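Local coordinates for protein Trypsin/chymotrypsin inhibitor (Alocasia macrorrhizos, PDB 5YCZ) that inhibits the serine proteases trypsin and alpha-chymotrypsin as a homodimeric Kunitz-type inhibitor, at residues Glu61-Tyr75 and Ser106-Lys120. Numbering follows the deposited sequence.
Sequences ENADDDTVQEGSTLY and SKAIGPHNSRFAIRK
Leu74 and Phe116 form a single antiparallel, hydrogen-bonded pair: Phe116 N reaches Leu74 O at 2.9 Å, and Leu74 N gives its hydrogen to Phe116 O in return. Further along, the type II turn Gln69-Ser72 takes over, and Gly71 N donates to Ile118 O at 2.9 Å. Between these two points a water links the 69-72 turn to strand 116-120, accepting from Ile118 N (2.7 Å) and donating to Gln69 O and Ser72 O. At the far end Lys120 N makes a bent bond to Glu70 OE2, on the anti side and well out of the carboxylate plane, while the guanidinium of Arg119 lays one face over Gly71 CA.

The charged contact is buried. Arg115 NE points almost straight at Glu61 OE1 (2.9 Å, 173°); OE1 lies in the guanidinium plane, and NE meets it on the syn side, somewhat out of the carboxylate plane. Arg115 reaches it with its chain extended from CG to NE. Its NH2 donates to Ser106 O, from above that carbonyl's plane, and to Ala108 O; NH1 donates to Gly110 O and to Pro137 O, so the 106-110 loop is wrapped around the guanidinium. Tyr75 OH accepts from Ser106 N at 3.0 Å, and its ring edge meets Ser114 O.

Apolar packing is carried by Ile118 CD1, which touches Leu74 CD2 at 3.6 Å and Val68 CG1 at 4.0 Å. Leu74 chi1 (47°) tucks CG against Phe116 O, from where CD1 lies by Phe116 and CD2 meets Ile118.

The single bridge ties strand 74-77 to strand 116-120 within the beta-trefoil fold of the Kunitz (STI) inhibitors.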
loop_
_atom_site.group_PDB
_atom_site.type_symbol
_atom_site.label_atom_id
_atom_site.label_comp_id
_atom_site.label_asym_id
_atom_site.label_seq_id
_atom_site.Cartn_x
_atom_site.Cartn_y
_atom_site.Cartn_z
ATOM N N GLU A 61 12.896 7.449 5.207
ATOM C CA GLU A 61 12.475 8.841 5.295
ATOM C C GLU A 61 13.384 9.755 4.487
ATOM O O GLU A 61 12.952 10.848 4.099
ATOM C CB GLU A 61 12.441 9.304 6.746
ATOM C CG GLU A 61 11.153 8.984 7.466
ATOM C CD GLU A 61 10.892 9.929 8.635
ATOM O OE1 GLU A 61 9.880 10.662 8.589
ATOM O OE2 GLU A 61 11.695 9.932 9.601
ATOM N N ASN A 62 14.625 9.332 4.224
ATOM C CA ASN A 62 15.567 10.091 3.404
ATOM C C ASN A 62 15.345 9.742 1.942
ATOM O O ASN A 62 15.504 8.583 1.550
ATOM C CB ASN A 62 17.011 9.790 3.806
ATOM C CG ASN A 62 17.996 10.835 3.281
ATOM O OD1 ASN A 62 17.934 11.236 2.116
ATOM N ND2 ASN A 62 18.900 11.291 4.149
ATOM N N ALA A 63 15.040 10.756 1.128
ATOM C CA ALA A 63 14.508 10.509 -0.210
ATOM C C ALA A 63 15.560 9.995 -1.195
ATOM O O ALA A 63 15.205 9.335 -2.182
ATOM C CB ALA A 63 13.853 11.782 -0.740
ATOM N N ASP A 64 16.844 10.288 -0.964
ATOM C CA ASP A 64 17.908 9.859 -1.875
ATOM C C ASP A 64 18.415 8.472 -1.550
ATOM O O ASP A 64 19.088 7.854 -2.381
ATOM C CB ASP A 64 19.075 10.836 -1.819
ATOM C CG ASP A 64 18.606 12.280 -1.786
ATOM O OD1 ASP A 64 17.695 12.637 -2.556
ATOM O OD2 ASP A 64 19.092 13.041 -0.931
ATOM N N ASP A 65 18.136 7.996 -0.349
ATOM C CA ASP A 65 18.287 6.585 -0.059
ATOM C C ASP A 65 17.292 5.812 -0.897
ATOM O O ASP A 65 16.088 6.080 -0.853
ATOM C CB ASP A 65 18.043 6.314 1.426
ATOM C CG ASP A 65 19.283 6.509 2.273
ATOM O OD1 ASP A 65 20.297 5.814 2.037
ATOM O OD2 ASP A 65 19.238 7.356 3.182
ATOM N N ASP A 66 17.793 4.881 -1.694
ATOM C CA ASP A 66 16.930 3.963 -2.416
ATOM C C ASP A 66 17.190 2.537 -1.977
ATOM O O ASP A 66 16.645 1.597 -2.566
ATOM C CB ASP A 66 17.108 4.139 -3.925
ATOM C CG ASP A 66 16.546 5.460 -4.409
ATOM O OD1 ASP A 66 17.343 6.332 -4.848
ATOM O OD2 ASP A 66 15.301 5.631 -4.305
ATOM N N THR A 67 18.030 2.370 -0.968
ATOM C CA THR A 67 18.141 1.156 -0.187
ATOM C C THR A 67 17.804 1.522 1.250
ATOM O O THR A 67 17.828 2.700 1.624
ATOM C CB THR A 67 19.554 0.564 -0.279
ATOM O OG1 THR A 67 20.458 1.360 0.496
ATOM C CG2 THR A 67 20.043 0.553 -1.714
ATOM N N VAL A 68 17.477 0.527 2.061
ATOM C CA VAL A 68 17.215 0.780 3.472
ATOM C C VAL A 68 18.527 0.700 4.239
ATOM O O VAL A 68 19.274 -0.277 4.110
ATOM C CB VAL A 68 16.181 -0.204 4.031
ATOM C CG1 VAL A 68 16.384 -0.395 5.533
ATOM C CG2 VAL A 68 14.805 0.334 3.779
ATOM N N GLN A 69 18.811 1.725 5.036
ATOM C CA GLN A 69 20.017 1.763 5.848
ATOM C C GLN A 69 19.706 1.376 7.288
ATOM O O GLN A 69 18.692 1.789 7.855
ATOM C CB GLN A 69 20.654 3.155 5.819
ATOM C CG GLN A 69 21.154 3.608 4.449
ATOM C CD GLN A 69 22.309 2.772 3.958
ATOM O OE1 GLN A 69 23.369 2.724 4.584
ATOM N NE2 GLN A 69 22.107 2.090 2.837
ATOM N N GLU A 70 20.592 0.583 7.869
ATOM C CA GLU A 70 20.534 0.277 9.285
ATOM C C GLU A 70 20.494 1.544 10.131
ATOM O O GLU A 70 21.237 2.498 9.893
ATOM C CB GLU A 70 21.761 -0.535 9.652
ATOM C CG GLU A 70 21.508 -1.715 10.494
ATOM C CD GLU A 70 22.620 -2.692 10.323
ATOM O OE1 GLU A 70 23.224 -2.663 9.228
ATOM O OE2 GLU A 70 22.893 -3.472 11.265
ATOM N N GLY A 71 19.626 1.545 11.134
ATOM C CA GLY A 71 19.521 2.655 12.046
ATOM C C GLY A 71 18.818 3.891 11.520
ATOM O O GLY A 71 18.485 4.765 12.316
ATOM N N SER A 72 18.580 4.011 10.218
ATOM C CA SER A 72 17.923 5.196 9.678
ATOM C C SER A 72 16.410 5.010 9.597
ATOM O O SER A 72 15.926 3.931 9.244
ATOM C CB SER A 72 18.475 5.518 8.291
ATOM O OG SER A 72 19.883 5.653 8.335
ATOM N N THR A 73 15.660 6.072 9.900
ATOM C CA THR A 73 14.211 5.914 10.042
ATOM C C THR A 73 13.552 5.693 8.686
ATOM O O THR A 73 14.018 6.179 7.649
ATOM C CB THR A 73 13.551 7.118 10.746
ATOM O OG1 THR A 73 13.943 8.358 10.142
ATOM C CG2 THR A 73 13.885 7.154 12.224
ATOM N N LEU A 74 12.460 4.926 8.709
ATOM C CA LEU A 74 11.689 4.621 7.515
ATOM C C LEU A 74 10.235 4.404 7.890
ATOM O O LEU A 74 9.877 4.303 9.066
ATOM C CB LEU A 74 12.218 3.380 6.824
ATOM C CG LEU A 74 12.447 2.246 7.812
ATOM C CD1 LEU A 74 11.160 1.490 8.070
ATOM C CD2 LEU A 74 13.491 1.291 7.267
ATOM N N TYR A 75 9.414 4.249 6.862
ATOM C CA TYR A 75 8.036 3.819 7.004
ATOM C C TYR A 75 7.887 2.398 6.501
ATOM O O TYR A 75 8.651 1.928 5.648
ATOM C CB TYR A 75 7.093 4.711 6.213
ATOM C CG TYR A 75 7.344 6.153 6.452
ATOM C CD1 TYR A 75 7.194 6.683 7.714
ATOM C CD2 TYR A 75 7.754 6.985 5.420
ATOM C CE1 TYR A 75 7.431 8.019 7.951
ATOM C CE2 TYR A 75 7.991 8.316 5.639
ATOM C CZ TYR A 75 7.826 8.837 6.910
ATOM O OH TYR A 75 8.058 10.171 7.164
ATOM N N SER A 106 5.782 12.150 7.488
ATOM C CA SER A 106 5.906 13.469 8.081
ATOM C C SER A 106 7.352 13.912 7.923
ATOM O O SER A 106 8.270 13.101 8.056
ATOM C CB SER A 106 5.499 13.468 9.556
ATOM O OG SER A 106 6.115 14.541 10.248
ATOM N N LYS A 107 7.548 15.186 7.592
ATOM C CA LYS A 107 8.889 15.745 7.533
ATOM C C LYS A 107 9.253 16.509 8.794
ATOM O O LYS A 107 10.430 16.825 8.990
ATOM C CB LYS A 107 9.038 16.675 6.323
ATOM C CG LYS A 107 8.690 16.069 4.977
ATOM C CD LYS A 107 9.261 16.921 3.829
ATOM C CE LYS A 107 10.510 16.287 3.168
ATOM N NZ LYS A 107 11.814 16.526 3.886
ATOM N N ALA A 108 8.280 16.770 9.663
ATOM C CA ALA A 108 8.445 17.701 10.765
ATOM C C ALA A 108 9.544 17.249 11.727
ATOM O O ALA A 108 10.077 16.132 11.655
ATOM C CB ALA A 108 7.130 17.865 11.527
ATOM N N ILE A 109 9.888 18.169 12.631
ATOM C CA ILE A 109 10.881 17.913 13.664
ATOM C C ILE A 109 10.265 17.165 14.831
ATOM O O ILE A 109 10.977 16.457 15.558
ATOM C CB ILE A 109 11.504 19.246 14.123
ATOM C CG1 ILE A 109 12.180 19.952 12.943
ATOM C CG2 ILE A 109 12.508 19.039 15.232
ATOM C CD1 ILE A 109 12.439 21.433 13.175
ATOM N N GLY A 110 8.953 17.288 15.017
ATOM C CA GLY A 110 8.270 16.578 16.069
ATOM C C GLY A 110 8.363 15.071 15.918
ATOM O O GLY A 110 8.466 14.529 14.807
ATOM N N PRO A 111 8.315 14.366 17.046
ATOM C CA PRO A 111 8.278 12.905 16.993
ATOM C C PRO A 111 7.050 12.446 16.224
ATOM O O PRO A 111 6.003 13.088 16.265
ATOM C CB PRO A 111 8.199 12.507 18.470
ATOM C CG PRO A 111 7.475 13.647 19.099
ATOM C CD PRO A 111 7.947 14.876 18.376
ATOM N N HIS A 112 7.182 11.330 15.513
ATOM C CA HIS A 112 6.089 10.823 14.688
ATOM C C HIS A 112 6.045 9.307 14.779
ATOM O O HIS A 112 7.049 8.641 14.508
ATOM C CB HIS A 112 6.251 11.257 13.231
ATOM C CG HIS A 112 4.978 11.211 12.455
ATOM N ND1 HIS A 112 3.813 11.787 12.913
ATOM C CD2 HIS A 112 4.671 10.617 11.277
ATOM C CE1 HIS A 112 2.846 11.560 12.039
ATOM N NE2 HIS A 112 3.339 10.854 11.036
ATOM N N ASN A 113 4.876 8.764 15.112
ATOM C CA ASN A 113 4.789 7.368 15.535
ATOM C C ASN A 113 4.781 6.366 14.390
ATOM O O ASN A 113 4.731 5.154 14.652
ATOM C CB ASN A 113 3.546 7.160 16.384
ATOM C CG ASN A 113 3.691 7.757 17.746
ATOM O OD1 ASN A 113 2.784 8.431 18.257
ATOM N ND2 ASN A 113 4.848 7.531 18.348
ATOM N N SER A 114 4.817 6.812 13.143
ATOM C CA SER A 114 4.994 5.877 12.045
ATOM C C SER A 114 6.463 5.695 11.655
ATOM O O SER A 114 6.746 5.053 10.640
ATOM C CB SER A 114 4.169 6.318 10.828
ATOM O OG SER A 114 4.145 7.724 10.696
ATOM N N ARG A 115 7.400 6.222 12.440
ATOM C CA ARG A 115 8.814 6.127 12.103
ATOM C C ARG A 115 9.426 4.904 12.776
ATOM O O ARG A 115 9.468 4.809 14.009
ATOM C CB ARG A 115 9.566 7.389 12.512
ATOM C CG ARG A 115 9.381 8.557 11.566
ATOM C CD ARG A 115 9.488 9.855 12.346
ATOM N NE ARG A 115 9.489 11.006 11.459
ATOM C CZ ARG A 115 9.408 12.267 11.873
ATOM N NH1 ARG A 115 9.315 12.544 13.164
ATOM N NH2 ARG A 115 9.399 13.252 10.987
ATOM N N PHE A 116 9.923 3.985 11.964
ATOM C CA PHE A 116 10.606 2.808 12.459
ATOM C C PHE A 116 12.024 2.796 11.900
ATOM O O PHE A 116 12.321 3.453 10.897
ATOM C CB PHE A 116 9.848 1.529 12.068
ATOM C CG PHE A 116 8.455 1.472 12.606
ATOM C CD1 PHE A 116 7.417 2.160 11.977
ATOM C CD2 PHE A 116 8.175 0.748 13.749
ATOM C CE1 PHE A 116 6.126 2.119 12.476
ATOM C CE2 PHE A 116 6.885 0.702 14.259
ATOM C CZ PHE A 116 5.853 1.380 13.620
ATOM N N ALA A 117 12.907 2.066 12.579
ATOM C CA ALA A 117 14.235 1.778 12.065
ATOM C C ALA A 117 14.493 0.287 12.182
ATOM O O ALA A 117 13.877 -0.397 13.003
ATOM C CB ALA A 117 15.316 2.555 12.815
ATOM N N ILE A 118 15.400 -0.214 11.344
ATOM C CA ILE A 118 15.835 -1.605 11.379
ATOM C C ILE A 118 17.304 -1.673 11.771
ATOM O O ILE A 118 18.131 -0.881 11.305
ATOM C CB ILE A 118 15.612 -2.308 10.028
ATOM C CG1 ILE A 118 14.142 -2.241 9.639
ATOM C CG2 ILE A 118 16.071 -3.767 10.093
ATOM C CD1 ILE A 118 13.921 -2.173 8.142
ATOM N N ARG A 119 17.629 -2.650 12.608
ATOM C CA ARG A 119 18.967 -2.840 13.141
ATOM C C ARG A 119 19.291 -4.323 13.139
ATOM O O ARG A 119 18.390 -5.162 13.234
ATOM C CB ARG A 119 19.085 -2.283 14.571
ATOM C CG ARG A 119 18.945 -0.781 14.653
ATOM C CD ARG A 119 19.652 -0.206 15.875
ATOM N NE ARG A 119 20.487 0.937 15.508
ATOM C CZ ARG A 119 20.032 2.179 15.386
ATOM N NH1 ARG A 119 18.739 2.436 15.607
ATOM N NH2 ARG A 119 20.867 3.161 15.047
ATOM N N LYS A 120 20.588 -4.639 13.046
ATOM C CA LYS A 120 21.056 -6.017 13.169
ATOM C C LYS A 120 20.845 -6.538 14.587
ATOM O O LYS A 120 20.779 -5.781 15.553
ATOM C CB LYS A 120 22.542 -6.126 12.789
ATOM C CG LYS A 120 22.918 -7.389 11.986
ATOM C CD LYS A 120 23.861 -7.081 10.817
ATOM C CE LYS A 120 23.945 -8.234 9.793
ATOM N NZ LYS A 120 24.600 -7.807 8.510
HETATM O O HOH W 1 16.205 1.449 9.428
#